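Local coordinates for protein arginine kinase (Anthopleura japonica, PDB 4RF6) that transfers phosphate reversibly between ATP and L-arginine, giving phosphoarginine and ADP, and carries two tandem phosphagen kinase repeats in one chain, at residues Asp222-Val227 and Phe250-Arg255; Pro118-Ala123 and Asp350-Val355. All blocks are in the same frame, centred on the assembly; numbering follows the deposited sequence.

Interaction 1. Residues Asp222-Val227 and Phe250-Arg255; sequences DKTFLV and FSRLCR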
loop_
_atom_site.group_PDB
_atom_site.type_symbol
_atom_site.label_atom_id
_atom_site.label_comp_id
_atom_site.label_asym_id
_atom_site.label_seq_id
_atom_site.Cartn_x
_atom_site.Cartn_y
_atom_site.Cartn_z
ATOM N N ASP A 222 -5.956 0.772 12.769
ATOM C CA ASP A 222 -5.149 1.147 11.605
ATOM C C ASP A 222 -4.789 -0.047 10.731
ATOM O O ASP A 222 -4.300 0.130 9.610
ATOM C CB ASP A 222 -3.847 1.826 12.037
ATOM C CG ASP A 222 -4.076 3.160 12.701
ATOM O OD1 ASP A 222 -5.107 3.794 12.400
ATOM O OD2 ASP A 222 -3.220 3.568 13.517
ATOM N N LYS A 223 -5.012 -1.251 11.255
ATOM C CA LYS A 223 -4.632 -2.497 10.579
ATOM C C LYS A 223 -3.137 -2.527 10.268
ATOM O O LYS A 223 -2.711 -2.900 9.174
ATOM C CB LYS A 223 -5.465 -2.725 9.318
ATOM C CG LYS A 223 -6.963 -2.808 9.591
ATOM C CD LYS A 223 -7.743 -3.166 8.327
ATOM C CE LYS A 223 -9.246 -3.197 8.607
ATOM N NZ LYS A 223 -10.052 -3.578 7.410
ATOM N N THR A 224 -2.344 -2.124 11.252
ATOM C CA THR A 224 -0.899 -2.143 11.121
ATOM C C THR A 224 -0.310 -3.025 12.216
ATOM O O THR A 224 0.909 -3.078 12.417
ATOM C CB THR A 224 -0.331 -0.726 11.207
ATOM O OG1 THR A 224 -0.744 -0.125 12.441
ATOM C CG2 THR A 224 -0.842 0.120 10.036
ATOM N N PHE A 225 -1.198 -3.715 12.923
ATOM C CA PHE A 225 -0.813 -4.612 13.998
ATOM C C PHE A 225 -1.781 -5.779 14.000
ATOM O O PHE A 225 -3.001 -5.577 14.004
ATOM C CB PHE A 225 -0.855 -3.885 15.342
ATOM C CG PHE A 225 -0.555 -4.773 16.513
ATOM C CD1 PHE A 225 0.757 -5.105 16.827
ATOM C CD2 PHE A 225 -1.582 -5.282 17.294
ATOM C CE1 PHE A 225 1.042 -5.930 17.902
ATOM C CE2 PHE A 225 -1.310 -6.105 18.370
ATOM C CZ PHE A 225 0.004 -6.433 18.675
ATOM N N LEU A 226 -1.241 -6.995 13.981
ATOM C CA LEU A 226 -2.058 -8.198 13.857
ATOM C C LEU A 226 -1.522 -9.294 14.766
ATOM O O LEU A 226 -0.309 -9.521 14.830
ATOM C CB LEU A 226 -2.052 -8.682 12.405
ATOM C CG LEU A 226 -2.658 -10.051 12.097
ATOM C CD1 LEU A 226 -4.165 -10.004 12.292
ATOM C CD2 LEU A 226 -2.307 -10.508 10.681
ATOM N N VAL A 227 -2.426 -9.967 15.476
ATOM C CA VAL A 227 -2.051 -11.099 16.317
ATOM C C VAL A 227 -2.837 -12.342 15.903
ATOM O O VAL A 227 -4.064 -12.300 15.803
ATOM C CB VAL A 227 -2.317 -10.825 17.817
ATOM C CG1 VAL A 227 -1.943 -12.043 18.659
ATOM C CG2 VAL A 227 -1.559 -9.583 18.297
ATOM N N PHE A 250 8.849 -1.484 14.458
ATOM C CA PHE A 250 9.446 -2.224 15.561
ATOM C C PHE A 250 9.033 -1.636 16.903
ATOM O O PHE A 250 8.844 -2.365 17.881
ATOM C CB PHE A 250 10.970 -2.244 15.436
ATOM C CG PHE A 250 11.646 -3.164 16.417
ATOM C CD1 PHE A 250 11.270 -4.499 16.507
ATOM C CD2 PHE A 250 12.662 -2.699 17.240
ATOM C CE1 PHE A 250 11.888 -5.354 17.410
ATOM C CE2 PHE A 250 13.292 -3.544 18.146
ATOM C CZ PHE A 250 12.904 -4.876 18.230
ATOM N N SER A 251 8.895 -0.314 16.946
ATOM C CA SER A 251 8.418 0.367 18.148
ATOM C C SER A 251 7.023 -0.127 18.536
ATOM O O SER A 251 6.779 -0.484 19.692
ATOM C CB SER A 251 8.408 1.886 17.932
ATOM O OG SER A 251 7.839 2.557 19.035
ATOM N N ARG A 252 6.118 -0.143 17.558
ATOM C CA ARG A 252 4.752 -0.618 17.749
ATOM C C ARG A 252 4.745 -2.085 18.175
ATOM O O ARG A 252 4.001 -2.477 19.081
ATOM C CB ARG A 252 3.943 -0.414 16.460
ATOM C CG ARG A 252 2.492 -0.885 16.523
ATOM C CD ARG A 252 1.673 -0.343 15.353
ATOM N NE ARG A 252 2.178 -0.802 14.059
ATOM C CZ ARG A 252 2.773 -0.020 13.160
ATOM N NH1 ARG A 252 2.940 1.273 13.401
ATOM N NH2 ARG A 252 3.196 -0.532 12.013
ATOM N N LEU A 253 5.590 -2.892 17.533
ATOM C CA LEU A 253 5.712 -4.301 17.895
ATOM C C LEU A 253 6.127 -4.446 19.354
ATOM O O LEU A 253 5.469 -5.144 20.135
ATOM C CB LEU A 253 6.729 -5.013 17.001
ATOM C CG LEU A 253 6.919 -6.496 17.324
ATOM C CD1 LEU A 253 5.611 -7.247 17.148
ATOM C CD2 LEU A 253 8.015 -7.126 16.474
ATOM N N CYS A 254 7.218 -3.774 19.712
ATOM C CA CYS A 254 7.764 -3.863 21.062
ATOM C C CYS A 254 6.763 -3.428 22.122
ATOM O O CYS A 254 6.592 -4.107 23.138
ATOM C CB CYS A 254 9.049 -3.048 21.168
ATOM S SG CYS A 254 10.439 -3.859 20.352
ATOM N N ARG A 255 6.098 -2.302 21.875
ATOM C CA ARG A 255 5.079 -1.790 22.789
ATOM C C ARG A 255 4.067 -2.870 23.169
ATOM O O ARG A 255 3.759 -3.062 24.346
ATOM C CB ARG A 255 4.366 -0.584 22.172
ATOM C CG ARG A 255 4.701 0.749 22.836
ATOM C CD ARG A 255 4.798 1.871 21.810
ATOM N NE ARG A 255 3.616 1.923 20.954
ATOM C CZ ARG A 255 3.623 2.348 19.694
ATOM N NH1 ARG A 255 4.751 2.761 19.134
ATOM N NH2 ARG A 255 2.501 2.351 18.992
#
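Thr224 and Phe225 face Arg252 where the end of a β-hairpin turn meets helix 246-264, and the backbones lie nearest between the CA atoms of Phe225 and Leu253, 7.6 Å apart. The hairpin joins strands 216-220 and 225-229 of the antiparallel sheet in the phosphagen kinase catalytic domain; the helix packs against this sheet through residues such as Leu253, whose side chain touches Ile237 and Ile132. Arg252 makes the connection. Its long chain leaves the helix extended, then turns at chi3 (62°), which brings NE to the backbone O of Thr224, to which it donates at 3.1 Å. The bond is bent, with an N-H...O angle of 139°, and NE sits well above the carbonyl plane rather than on a lone pair. The group has a second anchor: NH2 makes a salt bridge to Glu241 on the adjacent strand 235-242, which helps fix its rotation. Arginine suits the place because its separate N-H groups can serve a backbone carbonyl and a carboxylate together, while its methylene groups tolerate an apolar neighbour: CD of Arg252 lies 4.4 Å from CB of Phe225. The side chain of Phe225, itself buried, also touches Ile237 and Leu170. Thr224 crosses the arginine at about a right angle; its OG1 stands over the rim of one guanidinium face, 3.4 Å from NE of Arg252 but badly angled for a hydrogen bond, and its CB lies 3.6 Å from NH2 of Arg252.

Interaction 2. Residues Pro118-Ala123 and Asp350-Val355; sequences PDLDPA and DMYDGV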
loop_
_atom_site.group_PDB
_atom_site.type_symbol
_atom_site.label_atom_id
_atom_site.label_comp_id
_atom_site.label_asym_id
_atom_site.label_seq_id
_atom_site.Cartn_x
_atom_site.Cartn_y
_atom_site.Cartn_z
ATOM N N PRO A 118 16.503 6.217 11.428
ATOM C CA PRO A 118 15.813 7.334 10.778
ATOM C C PRO A 118 15.156 6.843 9.490
ATOM O O PRO A 118 15.816 6.127 8.733
ATOM C CB PRO A 118 16.953 8.295 10.433
ATOM C CG PRO A 118 18.072 7.929 11.357
ATOM C CD PRO A 118 17.951 6.454 11.576
ATOM N N ASP A 119 13.902 7.222 9.246
ATOM C CA ASP A 119 13.129 6.698 8.111
ATOM C C ASP A 119 13.883 6.762 6.774
ATOM O O ASP A 119 14.231 7.844 6.297
ATOM C CB ASP A 119 11.780 7.418 8.006
ATOM C CG ASP A 119 10.777 6.660 7.147
ATOM O OD1 ASP A 119 11.019 5.469 6.847
ATOM O OD2 ASP A 119 9.744 7.258 6.784
ATOM N N LEU A 120 14.130 5.595 6.183
ATOM C CA LEU A 120 14.976 5.477 4.988
ATOM C C LEU A 120 14.412 6.159 3.748
ATOM O O LEU A 120 15.147 6.811 3.000
ATOM C CB LEU A 120 15.238 4.002 4.659
ATOM C CG LEU A 120 16.216 3.268 5.567
ATOM C CD1 LEU A 120 16.296 1.785 5.235
ATOM C CD2 LEU A 120 17.587 3.913 5.473
ATOM N N ASP A 121 13.109 6.005 3.533
ATOM C CA ASP A 121 12.515 6.325 2.241
ATOM C C ASP A 121 11.072 6.823 2.377
ATOM O O ASP A 121 10.135 6.146 1.956
ATOM C CB ASP A 121 12.579 5.064 1.377
ATOM C CG ASP A 121 12.078 5.280 -0.028
ATOM O OD1 ASP A 121 12.153 6.424 -0.533
ATOM O OD2 ASP A 121 11.616 4.282 -0.625
ATOM N N PRO A 122 10.889 8.016 2.973
ATOM C CA PRO A 122 9.542 8.556 3.190
ATOM C C PRO A 122 8.852 8.872 1.874
ATOM O O PRO A 122 7.625 8.853 1.808
ATOM C CB PRO A 122 9.801 9.877 3.932
ATOM C CG PRO A 122 11.197 9.791 4.439
ATOM C CD PRO A 122 11.933 8.937 3.453
ATOM N N ALA A 123 9.640 9.175 0.845
ATOM C CA ALA A 123 9.101 9.522 -0.469
ATOM C C ALA A 123 8.705 8.269 -1.243
ATOM O O ALA A 123 8.136 8.362 -2.333
ATOM C CB ALA A 123 10.101 10.342 -1.257
ATOM N N ASP A 350 20.451 -4.725 11.600
ATOM C CA ASP A 350 21.052 -5.330 10.409
ATOM C C ASP A 350 20.125 -5.145 9.210
ATOM O O ASP A 350 20.569 -4.868 8.094
ATOM C CB ASP A 350 21.308 -6.825 10.621
ATOM C CG ASP A 350 22.454 -7.100 11.573
ATOM O OD1 ASP A 350 23.187 -6.147 11.905
ATOM O OD2 ASP A 350 22.617 -8.277 11.975
ATOM N N MET A 351 18.831 -5.305 9.461
ATOM C CA MET A 351 17.809 -5.171 8.432
ATOM C C MET A 351 17.816 -3.760 7.879
ATOM O O MET A 351 17.757 -3.542 6.664
ATOM C CB MET A 351 16.437 -5.444 9.036
ATOM C CG MET A 351 15.448 -5.961 8.041
ATOM S SD MET A 351 15.961 -7.608 7.530
ATOM C CE MET A 351 15.476 -7.508 5.821
ATOM N N TYR A 352 17.876 -2.798 8.793
ATOM C CA TYR A 352 17.904 -1.388 8.440
ATOM C C TYR A 352 19.192 -1.027 7.699
ATOM O O TYR A 352 19.154 -0.386 6.642
ATOM C CB TYR A 352 17.775 -0.543 9.713
ATOM C CG TYR A 352 17.860 0.943 9.467
ATOM C CD1 TYR A 352 16.741 1.662 9.070
ATOM C CD2 TYR A 352 19.058 1.629 9.627
ATOM C CE1 TYR A 352 16.811 3.021 8.845
ATOM C CE2 TYR A 352 19.138 2.994 9.392
ATOM C CZ TYR A 352 18.009 3.679 9.001
ATOM O OH TYR A 352 18.075 5.034 8.766
ATOM N N ASP A 353 20.328 -1.430 8.265
ATOM C CA ASP A 353 21.629 -1.103 7.691
ATOM C C ASP A 353 21.788 -1.790 6.337
ATOM O O ASP A 353 22.314 -1.204 5.381
ATOM C CB ASP A 353 22.766 -1.529 8.628
ATOM C CG ASP A 353 22.763 -0.780 9.956
ATOM O OD1 ASP A 353 22.048 0.229 10.082
ATOM O OD2 ASP A 353 23.495 -1.209 10.876
ATOM N N GLY A 354 21.325 -3.032 6.256
ATOM C CA GLY A 354 21.413 -3.801 5.027
ATOM C C GLY A 354 20.591 -3.223 3.887
ATOM O O GLY A 354 21.108 -3.023 2.782
ATOM N N VAL A 355 19.310 -2.966 4.147
ATOM C CA VAL A 355 18.426 -2.358 3.150
ATOM C C VAL A 355 18.960 -0.995 2.721
ATOM O O VAL A 355 18.923 -0.641 1.539
ATOM C CB VAL A 355 16.974 -2.225 3.677
ATOM C CG1 VAL A 355 16.127 -1.387 2.728
ATOM C CG2 VAL A 355 16.342 -3.601 3.869
#
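Tyr352 reaches from helix 344-370 to Pro118 and Leu120 with the outer part of its ring and its hydroxyl. From CB, the ring is set with CG anti to the backbone N (chi1 177°), which carries its tip to the loop; the CD1-CE1 side of the ring then runs past Leu120, which approaches obliquely. CD1 of Tyr352 comes within 3.9 Å of CD1 of Leu120, and CE1 is tighter still, 3.3 Å from Leu120 CG. Further out, CZ of Tyr352 has Leu120 CD2 at 3.6 Å. The loop carrying these partners lies between helix 86-96 and strand 127-136, the lead-in to the sheet of the catalytic domain, so the tyrosine pins this connection to the domain's long C-terminal helix. Leucine fits because its branched end lies against the ring while CD1 also meets CG1 of Val355, about one helical turn on, at 4.0 Å. Beyond CZ, the side chains of Pro118 and Tyr352 cross at about a right angle, with CD of Pro118 3.2 Å from Tyr352 OH. Tyrosine suits the tip because its OH can donate to the backbone O of Pro118, in a short bond of 2.5 Å lying in the carbonyl plane on a lone pair, with a C=O...O angle of 137°.

How the interactions relate
Interactions 1 and 2 belong to the first of the two tandem repeats, with centres 18 Å apart and nearest atoms about 9 Å apart. Along the chain the order is 118-123, 222-227, 250-255, 350-355, so interaction 1 is nested within the loop that interaction 2 closes. Their helices, 246-264 and 344-370, touch each other through Phe250 on Val345 and Tyr352 on Ile246, and both rest on strand 127-136, through Leu253 on Ile132 and Val355 on Ile127. That strand carries Thr130, predicted to bind ATP. Interaction 1 joins the end of a hairpin of the sheet to helix 246-264, while interaction 2 fastens the loop before strand 127-136 to helix 344-370, which ends at the boundary between the two repeats.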